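Local coordinates for protein uncharacterized esterase YxiM (PDB 2O14) that is an uncharacterized GDSL-family member that probably hydrolyses esters, and joins a galactose-binding-like domain carrying a manganese ion to an SGNH-type hydrolase domain, at residues Q17-S22 and A60-D65; V91-G96 and F145-L150. One frame throughout, in Å; residues are numbered along the deposited sequence.

Interaction 1: Q17-S22 and A60-D65. With MN (manganese (II) ion), chain B.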
loop_
_atom_site.group_PDB
_atom_site.type_symbol
_atom_site.label_atom_id
_atom_site.label_comp_id
_atom_site.label_asym_id
_atom_site.label_seq_id
_atom_site.Cartn_x
_atom_site.Cartn_y
_atom_site.Cartn_z
ATOM N N GLN A 17 -5.064 -0.906 23.655
ATOM C CA GLN A 17 -5.718 0.224 23.008
ATOM C C GLN A 17 -5.222 1.555 23.545
ATOM O O GLN A 17 -5.251 1.809 24.751
ATOM C CB GLN A 17 -7.234 0.103 23.168
ATOM C CG GLN A 17 -7.779 -1.138 22.488
ATOM C CD GLN A 17 -9.276 -1.295 22.623
ATOM O OE1 GLN A 17 -9.848 -2.254 22.109
ATOM N NE2 GLN A 17 -9.920 -0.357 23.310
ATOM N N PHE A 18 -4.767 2.404 22.629
ATOM C CA PHE A 18 -4.220 3.704 22.987
ATOM C C PHE A 18 -4.977 4.850 22.338
ATOM O O PHE A 18 -5.215 4.844 21.134
ATOM C CB PHE A 18 -2.743 3.759 22.578
ATOM C CG PHE A 18 -1.898 2.696 23.226
ATOM C CD1 PHE A 18 -1.542 2.790 24.570
ATOM C CD2 PHE A 18 -1.484 1.578 22.503
ATOM C CE1 PHE A 18 -0.784 1.784 25.183
ATOM C CE2 PHE A 18 -0.728 0.566 23.106
ATOM C CZ PHE A 18 -0.376 0.669 24.446
ATOM N N ASP A 19 -5.366 5.823 23.153
ATOM C CA ASP A 19 -6.076 7.009 22.680
ATOM C C ASP A 19 -5.088 8.166 22.815
ATOM O O ASP A 19 -4.875 8.688 23.904
ATOM C CB ASP A 19 -7.329 7.263 23.534
ATOM C CG ASP A 19 -7.947 8.634 23.284
ATOM O OD1 ASP A 19 -7.724 9.194 22.196
ATOM O OD2 ASP A 19 -8.666 9.152 24.170
ATOM N N PHE A 20 -4.482 8.548 21.698
ATOM C CA PHE A 20 -3.486 9.615 21.674
ATOM C C PHE A 20 -4.066 11.022 21.725
ATOM O O PHE A 20 -5.061 11.322 21.068
ATOM C CB PHE A 20 -2.622 9.456 20.426
ATOM C CG PHE A 20 -1.815 8.186 20.413
ATOM C CD1 PHE A 20 -0.584 8.119 21.072
ATOM C CD2 PHE A 20 -2.294 7.048 19.765
ATOM C CE1 PHE A 20 0.157 6.933 21.086
ATOM C CE2 PHE A 20 -1.560 5.855 19.771
ATOM C CZ PHE A 20 -0.331 5.800 20.434
ATOM N N GLY A 21 -3.422 11.886 22.502
ATOM C CA GLY A 21 -3.882 13.258 22.633
ATOM C C GLY A 21 -4.097 13.631 24.087
ATOM O O GLY A 21 -4.076 12.764 24.958
ATOM N N SER A 22 -4.320 14.915 24.354
ATOM C CA SER A 22 -4.531 15.369 25.726
ATOM C C SER A 22 -5.907 15.982 25.995
ATOM O O SER A 22 -6.204 16.351 27.125
ATOM C CB SER A 22 -3.449 16.386 26.106
ATOM O OG SER A 22 -3.477 17.506 25.233
ATOM N N ALA A 60 -14.876 12.368 16.322
ATOM C CA ALA A 60 -15.538 12.058 17.586
ATOM C C ALA A 60 -14.746 10.999 18.341
ATOM O O ALA A 60 -13.949 10.276 17.748
ATOM C CB ALA A 60 -16.956 11.552 17.321
ATOM N N GLY A 61 -14.974 10.914 19.649
ATOM C CA GLY A 61 -14.282 9.933 20.466
ATOM C C GLY A 61 -12.775 10.086 20.399
ATOM O O GLY A 61 -12.256 11.201 20.453
ATOM N N VAL A 62 -12.065 8.973 20.272
ATOM C CA VAL A 62 -10.609 9.020 20.205
ATOM C C VAL A 62 -10.098 9.838 19.018
ATOM O O VAL A 62 -8.918 10.174 18.952
ATOM C CB VAL A 62 -10.012 7.597 20.149
ATOM C CG1 VAL A 62 -10.349 6.853 21.433
ATOM C CG2 VAL A 62 -10.546 6.844 18.943
ATOM N N LYS A 63 -10.995 10.177 18.096
ATOM C CA LYS A 63 -10.634 10.957 16.915
ATOM C C LYS A 63 -10.711 12.464 17.166
ATOM O O LYS A 63 -10.429 13.264 16.272
ATOM C CB LYS A 63 -11.549 10.588 15.743
ATOM C CG LYS A 63 -11.395 9.150 15.289
ATOM C CD LYS A 63 -12.231 8.876 14.055
ATOM C CE LYS A 63 -12.098 7.441 13.603
ATOM N NZ LYS A 63 -12.913 7.204 12.378
ATOM N N SER A 64 -11.088 12.842 18.385
ATOM C CA SER A 64 -11.200 14.249 18.756
ATOM C C SER A 64 -9.836 14.864 19.083
ATOM O O SER A 64 -9.698 16.083 19.156
ATOM C CB SER A 64 -12.113 14.397 19.974
ATOM O OG SER A 64 -11.465 13.882 21.127
ATOM N N ASP A 65 -8.834 14.022 19.307
ATOM C CA ASP A 65 -7.500 14.528 19.621
ATOM C C ASP A 65 -6.412 13.604 19.084
ATOM O O ASP A 65 -6.698 12.482 18.662
ATOM C CB ASP A 65 -7.342 14.721 21.135
ATOM C CG ASP A 65 -7.636 13.457 21.932
ATOM O OD1 ASP A 65 -7.910 12.400 21.326
ATOM O OD2 ASP A 65 -7.591 13.518 23.176
HETATM MN MN MN B . -8.293 11.260 23.306
HETATM O O HOH W 1 -10.350 11.490 22.692
HETATM O O HOH W 2 -6.236 10.844 24.350
#
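Asp-19 and Asp-65 reach the same manganese ion from the two segments, their side chains crossing at about a right angle with the carboxylate planes 48° apart. Each carboxylate is bidentate: the metal lies 2.4 Å from Asp-19 OD1 and 2.3 Å from Asp-19 OD2, and Asp-65 OD1 and OD2 bind it at similar lengths. Asp-65 starts out toward 17-22 and holds CG between its own N and carbonyl carbon (chi1 55°), which leaves CG 3.5 Å from Phe-20 O. Two waters and Ser-24 O bring the metal to seven oxygen donors. Val-62 crosses Asp-19 at a slant, its CG1 3.5 Å from Asp-19 CG. From the loop that follows strand 15-20, Glu-26 N donates to Asp-19 OD2. Within 60-65, Gly-61 O accepts from both Ser-64 N and Ser-64 OG, and from a metal-bound water. At Gly-21 a CB would fall 2.5 Å from Asp-65 CG, so the bare backbone lets the carboxylate in. Phe-20 O and Asp-65 OD1, both acceptors, stand 3.1 Å apart. Asp-19 OD1 and Asp-65 OD1 are just 3.3 Å from each other. Two carboxylates so close would probably repel one another; the shared cation offsets this, consistent with manganese holding strand end and loop together.

Interaction 2: V91-G96 and F145-L150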
loop_
_atom_site.group_PDB
_atom_site.type_symbol
_atom_site.label_atom_id
_atom_site.label_comp_id
_atom_site.label_asym_id
_atom_site.label_seq_id
_atom_site.Cartn_x
_atom_site.Cartn_y
_atom_site.Cartn_z
ATOM N N VAL A 91 -2.459 -4.546 13.779
ATOM C CA VAL A 91 -2.439 -3.160 14.205
ATOM C C VAL A 91 -3.452 -2.322 13.432
ATOM O O VAL A 91 -3.366 -2.190 12.210
ATOM C CB VAL A 91 -1.042 -2.535 14.012
ATOM C CG1 VAL A 91 -1.050 -1.086 14.495
ATOM C CG2 VAL A 91 -0.008 -3.335 14.769
ATOM N N LYS A 92 -4.426 -1.775 14.147
ATOM C CA LYS A 92 -5.423 -0.928 13.517
ATOM C C LYS A 92 -4.968 0.496 13.801
ATOM O O LYS A 92 -4.778 0.873 14.956
ATOM C CB LYS A 92 -6.804 -1.165 14.121
ATOM C CG LYS A 92 -7.868 -0.246 13.545
ATOM C CD LYS A 92 -9.095 -0.195 14.441
ATOM C CE LYS A 92 -10.096 0.841 13.959
ATOM N NZ LYS A 92 -11.256 0.935 14.892
ATOM N N VAL A 93 -4.780 1.276 12.744
ATOM C CA VAL A 93 -4.318 2.652 12.880
ATOM C C VAL A 93 -5.425 3.661 12.620
ATOM O O VAL A 93 -6.190 3.517 11.668
ATOM C CB VAL A 93 -3.176 2.962 11.883
ATOM C CG1 VAL A 93 -2.697 4.400 12.066
ATOM C CG2 VAL A 93 -2.037 1.985 12.072
ATOM N N THR A 94 -5.498 4.682 13.469
ATOM C CA THR A 94 -6.483 5.748 13.320
ATOM C C THR A 94 -5.714 7.059 13.431
ATOM O O THR A 94 -5.231 7.411 14.505
ATOM C CB THR A 94 -7.548 5.716 14.435
ATOM O OG1 THR A 94 -8.160 4.421 14.486
ATOM C CG2 THR A 94 -8.621 6.768 14.162
ATOM N N LEU A 95 -5.604 7.780 12.320
ATOM C CA LEU A 95 -4.873 9.040 12.292
ATOM C C LEU A 95 -5.672 10.228 12.813
ATOM O O LEU A 95 -6.864 10.121 13.100
ATOM C CB LEU A 95 -4.416 9.349 10.858
ATOM C CG LEU A 95 -3.619 8.291 10.087
ATOM C CD1 LEU A 95 -3.194 8.851 8.728
ATOM C CD2 LEU A 95 -2.398 7.880 10.906
ATOM N N GLY A 96 -4.993 11.366 12.930
ATOM C CA GLY A 96 -5.641 12.593 13.365
ATOM C C GLY A 96 -5.986 13.350 12.095
ATOM O O GLY A 96 -6.298 12.725 11.079
ATOM N N PHE A 145 1.569 15.059 10.326
ATOM C CA PHE A 145 1.561 13.606 10.478
ATOM C C PHE A 145 1.068 13.357 11.898
ATOM O O PHE A 145 1.819 13.480 12.865
ATOM C CB PHE A 145 2.970 13.064 10.245
ATOM C CG PHE A 145 3.531 13.452 8.906
ATOM C CD1 PHE A 145 2.775 13.267 7.750
ATOM C CD2 PHE A 145 4.785 14.045 8.798
ATOM C CE1 PHE A 145 3.256 13.669 6.505
ATOM C CE2 PHE A 145 5.279 14.452 7.554
ATOM C CZ PHE A 145 4.513 14.266 6.411
ATOM N N THR A 146 -0.213 13.030 12.003
ATOM C CA THR A 146 -0.869 12.837 13.288
ATOM C C THR A 146 -1.426 11.445 13.546
ATOM O O THR A 146 -1.775 10.717 12.615
ATOM C CB THR A 146 -2.032 13.814 13.414
ATOM O OG1 THR A 146 -2.990 13.522 12.392
ATOM C CG2 THR A 146 -1.552 15.245 13.240
ATOM N N LEU A 147 -1.538 11.099 14.825
ATOM C CA LEU A 147 -2.049 9.794 15.233
ATOM C C LEU A 147 -3.093 9.962 16.345
ATOM O O LEU A 147 -2.795 10.538 17.388
ATOM C CB LEU A 147 -0.883 8.921 15.721
ATOM C CG LEU A 147 -1.247 7.509 16.197
ATOM C CD1 LEU A 147 -1.868 6.718 15.058
ATOM C CD2 LEU A 147 -0.010 6.805 16.728
ATOM N N SER A 148 -4.311 9.467 16.127
ATOM C CA SER A 148 -5.371 9.577 17.133
ATOM C C SER A 148 -5.518 8.335 17.993
ATOM O O SER A 148 -5.816 8.435 19.177
ATOM C CB SER A 148 -6.732 9.866 16.478
ATOM O OG SER A 148 -6.879 11.233 16.140
ATOM N N ALA A 149 -5.330 7.159 17.410
ATOM C CA ALA A 149 -5.481 5.944 18.198
ATOM C C ALA A 149 -4.816 4.725 17.593
ATOM O O ALA A 149 -4.500 4.700 16.410
ATOM C CB ALA A 149 -6.965 5.652 18.413
ATOM N N LEU A 150 -4.613 3.714 18.428
ATOM C CA LEU A 150 -4.033 2.457 17.989
ATOM C C LEU A 150 -4.734 1.316 18.703
ATOM O O LEU A 150 -5.056 1.421 19.890
ATOM C CB LEU A 150 -2.545 2.372 18.324
ATOM C CG LEU A 150 -1.508 3.131 17.506
ATOM C CD1 LEU A 150 -0.110 2.763 18.018
ATOM C CD2 LEU A 150 -1.645 2.771 16.033
#
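Leu-147 has CG anti to its backbone N (chi1 180°), and chi2 of 61° then sets CD1, which meets Val-93 CG1 at 3.9 Å, the two side chains crossing at about a right angle. Val-93 also places CG1 anti to its N, which leaves CG2 beside the N and 4.1 Å from Leu-150 CD2; the side chains of Val-93 and Leu-150 lie side by side and point the same way. The backbones pair antiparallel. Thr-94 N donates to Ala-149 O, the donor tilted 31° from the carbonyl plane, while Thr-94 O takes two N-H groups in its plane: Ala-149 N at 2.9 Å and Ser-148 N at 2.8 Å. With Ser-148 and Ala-149 both facing Thr-94, this is a classic beta bulge, set in the strand pair 87-95 and 146-156 of the galactose-binding-like domain's mixed sheet. The bulge turns Ser-148 toward the partner strand, its CB 3.4 Å from Leu-95 O; the partner of its OG is Asp-65 O. Beyond it the pairing continues with a weak hydrogen bond, Gly-96 N to Thr-146 O, 3.3 Å. A CB on Gly-96 would come 2.6 Å from Thr-146 OG1, a hydroxyl hydrogen-bonded to Asn-97 O. Leu-95 CD2 packs 3.4 Å from Thr-146 O.

In the fold
Interactions 1 and 2 both reach the same mixed sheet of the galactose-binding-like domain, their centres about 9 Å apart. Along the chain they come in series: the 17-22 and 60-65 pair closes before the 91-96 and 145-150 pair opens. Strand 146-156 joins them, since it pairs antiparallel with strands 15-20, 65-69 and 87-95. Direct links are the probable hydrogen bonds from Phe-20 N to Ser-148 O (2.9 Å) and between Ser-148 OG and Asp-65 O (2.8 Å). The bulge therefore sits in the second shell of the manganese site and bonds the backbone of metal-binding Asp-65, at the start of strand 65-69. Both contacts lie away from the predicted catalytic residues Ser-171, Asp-339 and His-342.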